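Chemotaxis protein motB (Helicobacter pylori, PDB 3CYP) anchors the MotA-MotB stator of the flagellar motor to the cell wall through this C-terminal periplasmic, OmpA-like peptidoglycan-binding domain. Local coordinates at the interface of chains A and B. Sequence-based numbering; all coordinates share one arbitrary frame. Chains: chain A/B, Chemotaxis protein motB.

The interface of chains A and B. Residues chain A 67, 70-71, 74, 85; chain B 67, 70, 85.
A:Ile74 and B:Tyr67 meet methyl to ring face, where helix 58-75 of one chain packs against its counterpart in the other. The two side chains approach from opposite directions, and the delta-methyl CD1 of A:Ile74 sits above the phenol ring, displaced toward its rim and 3.4 Å from CZ of B:Tyr67, a CH-pi contact. The gamma-methyl CG2 of A:Ile74 adds a looser touch at CE2 of the same ring. B:Tyr67 extends across the interface because its CG stands anti to the backbone N (chi1 170°), and its hydroxyl end arrives at about a right angle to the A:Lys71 side chain, with OH 3.4 Å from CG of A:Lys71. Within chain A, that same CG lies over one face of the A:Tyr67 ring, so the aliphatic stem of the lysine is flanked by both tyrosines.

Thioether contacts form the middle of the patch, close to the two-fold axis. The methyls of A:Met70 and B:Met70 face each other, CE to CE 4.0 Å. Each methionine bends at its third torsion (72° in A:Met70), turning the methyl toward the partner chain. By the two-fold symmetry each methyl touches both Phe85 and Tyr67 of the other chain: CE of A:Met70 lies 3.7 Å from CE1 of B:Phe85 and also meets B:Tyr67, and CE of B:Met70 takes the matching place against A:Phe85 and A:Tyr67.

Each phenylalanine, from strand 83-87, carries CB of its own chain's Tyr67 over one face. MotB works as a dimer in the stator, though this patch alone does not establish that the pairing is the physiological one. At the rim of B:Phe85, the sulfur SD of A:Met70 lies in the ring plane, 4.0 Å from CE1 of B:Phe85.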
loop_
_atom_site.group_PDB
_atom_site.type_symbol
_atom_site.label_atom_id
_atom_site.label_comp_id
_atom_site.label_asym_id
_atom_site.label_seq_id
_atom_site.Cartn_x
_atom_site.Cartn_y
_atom_site.Cartn_z
ATOM N N TYR A 67 1.587 7.331 0.429
ATOM C CA TYR A 67 0.733 6.501 1.282
ATOM C C TYR A 67 -0.496 7.265 1.760
ATOM O O TYR A 67 -1.623 6.764 1.685
ATOM C CB TYR A 67 1.502 6.008 2.501
ATOM C CG TYR A 67 0.671 5.334 3.550
ATOM C CD1 TYR A 67 -0.023 4.161 3.291
ATOM C CD2 TYR A 67 0.511 5.931 4.792
ATOM C CE1 TYR A 67 -0.784 3.538 4.263
ATOM C CE2 TYR A 67 -0.252 5.342 5.767
ATOM C CZ TYR A 67 -0.920 4.139 5.496
ATOM O OH TYR A 67 -1.685 3.514 6.477
ATOM N N MET A 70 -2.970 7.583 -1.075
ATOM C CA MET A 70 -3.575 6.277 -1.303
ATOM C C MET A 70 -4.667 6.001 -0.268
ATOM O O MET A 70 -5.700 5.470 -0.610
ATOM C CB MET A 70 -2.531 5.171 -1.243
ATOM C CG MET A 70 -3.075 3.803 -1.713
ATOM S SD MET A 70 -1.892 2.489 -1.582
ATOM C CE MET A 70 -1.825 2.274 0.228
ATOM N N LYS A 71 -4.369 6.283 1.004
ATOM C CA LYS A 71 -5.332 6.102 2.083
ATOM C C LYS A 71 -6.591 6.899 1.836
ATOM O O LYS A 71 -7.701 6.378 2.031
ATOM C CB LYS A 71 -4.751 6.569 3.411
ATOM C CG LYS A 71 -3.859 5.642 4.100
ATOM C CD LYS A 71 -3.488 6.258 5.480
ATOM C CE LYS A 71 -4.580 6.096 6.476
ATOM N NZ LYS A 71 -4.195 6.697 7.804
ATOM N N ILE A 74 -8.763 5.377 -0.798
ATOM C CA ILE A 74 -9.474 4.226 -0.272
ATOM C C ILE A 74 -10.650 4.672 0.612
ATOM O O ILE A 74 -11.746 4.121 0.502
ATOM C CB ILE A 74 -8.516 3.281 0.491
ATOM C CG1 ILE A 74 -7.572 2.571 -0.499
ATOM C CG2 ILE A 74 -9.274 2.278 1.293
ATOM C CD1 ILE A 74 -6.313 1.933 0.176
ATOM N N PHE A 85 1.345 2.035 -3.767
ATOM C CA PHE A 85 2.063 3.317 -3.639
ATOM C C PHE A 85 3.572 3.079 -3.751
ATOM O O PHE A 85 4.090 1.986 -3.420
ATOM C CB PHE A 85 1.663 4.037 -2.349
ATOM C CG PHE A 85 2.336 3.503 -1.118
ATOM C CD1 PHE A 85 1.874 2.342 -0.508
ATOM C CD2 PHE A 85 3.420 4.134 -0.557
ATOM C CE1 PHE A 85 2.469 1.835 0.648
ATOM C CE2 PHE A 85 4.034 3.617 0.578
ATOM C CZ PHE A 85 3.553 2.449 1.181
ATOM N N TYR B 67 -3.817 -4.771 3.203
ATOM C CA TYR B 67 -3.809 -3.326 3.426
ATOM C C TYR B 67 -4.005 -2.979 4.917
ATOM O O TYR B 67 -3.292 -2.174 5.493
ATOM C CB TYR B 67 -4.882 -2.682 2.544
ATOM C CG TYR B 67 -5.139 -1.225 2.867
ATOM C CD1 TYR B 67 -4.133 -0.279 2.717
ATOM C CD2 TYR B 67 -6.359 -0.801 3.380
ATOM C CE1 TYR B 67 -4.337 1.071 3.050
ATOM C CE2 TYR B 67 -6.583 0.556 3.694
ATOM C CZ TYR B 67 -5.564 1.478 3.504
ATOM O OH TYR B 67 -5.734 2.835 3.785
ATOM N N MET B 70 -1.032 -3.794 6.902
ATOM C CA MET B 70 -0.011 -2.758 6.596
ATOM C C MET B 70 -0.259 -1.430 7.362
ATOM O O MET B 70 0.687 -0.816 7.907
ATOM C CB MET B 70 0.093 -2.509 5.088
ATOM C CG MET B 70 1.328 -1.743 4.757
ATOM S SD MET B 70 1.336 -1.176 3.020
ATOM C CE MET B 70 0.016 0.034 3.035
ATOM N N PHE B 85 1.950 -3.581 0.014
ATOM C CA PHE B 85 1.004 -4.700 0.175
ATOM C C PHE B 85 0.620 -5.303 -1.155
ATOM O O PHE B 85 0.638 -4.607 -2.206
ATOM C CB PHE B 85 -0.229 -4.297 0.975
ATOM C CG PHE B 85 -1.253 -3.482 0.197
ATOM C CD1 PHE B 85 -1.086 -2.098 0.032
ATOM C CD2 PHE B 85 -2.365 -4.100 -0.381
ATOM C CE1 PHE B 85 -2.036 -1.349 -0.659
ATOM C CE2 PHE B 85 -3.304 -3.334 -1.089
ATOM C CZ PHE B 85 -3.120 -1.965 -1.223
#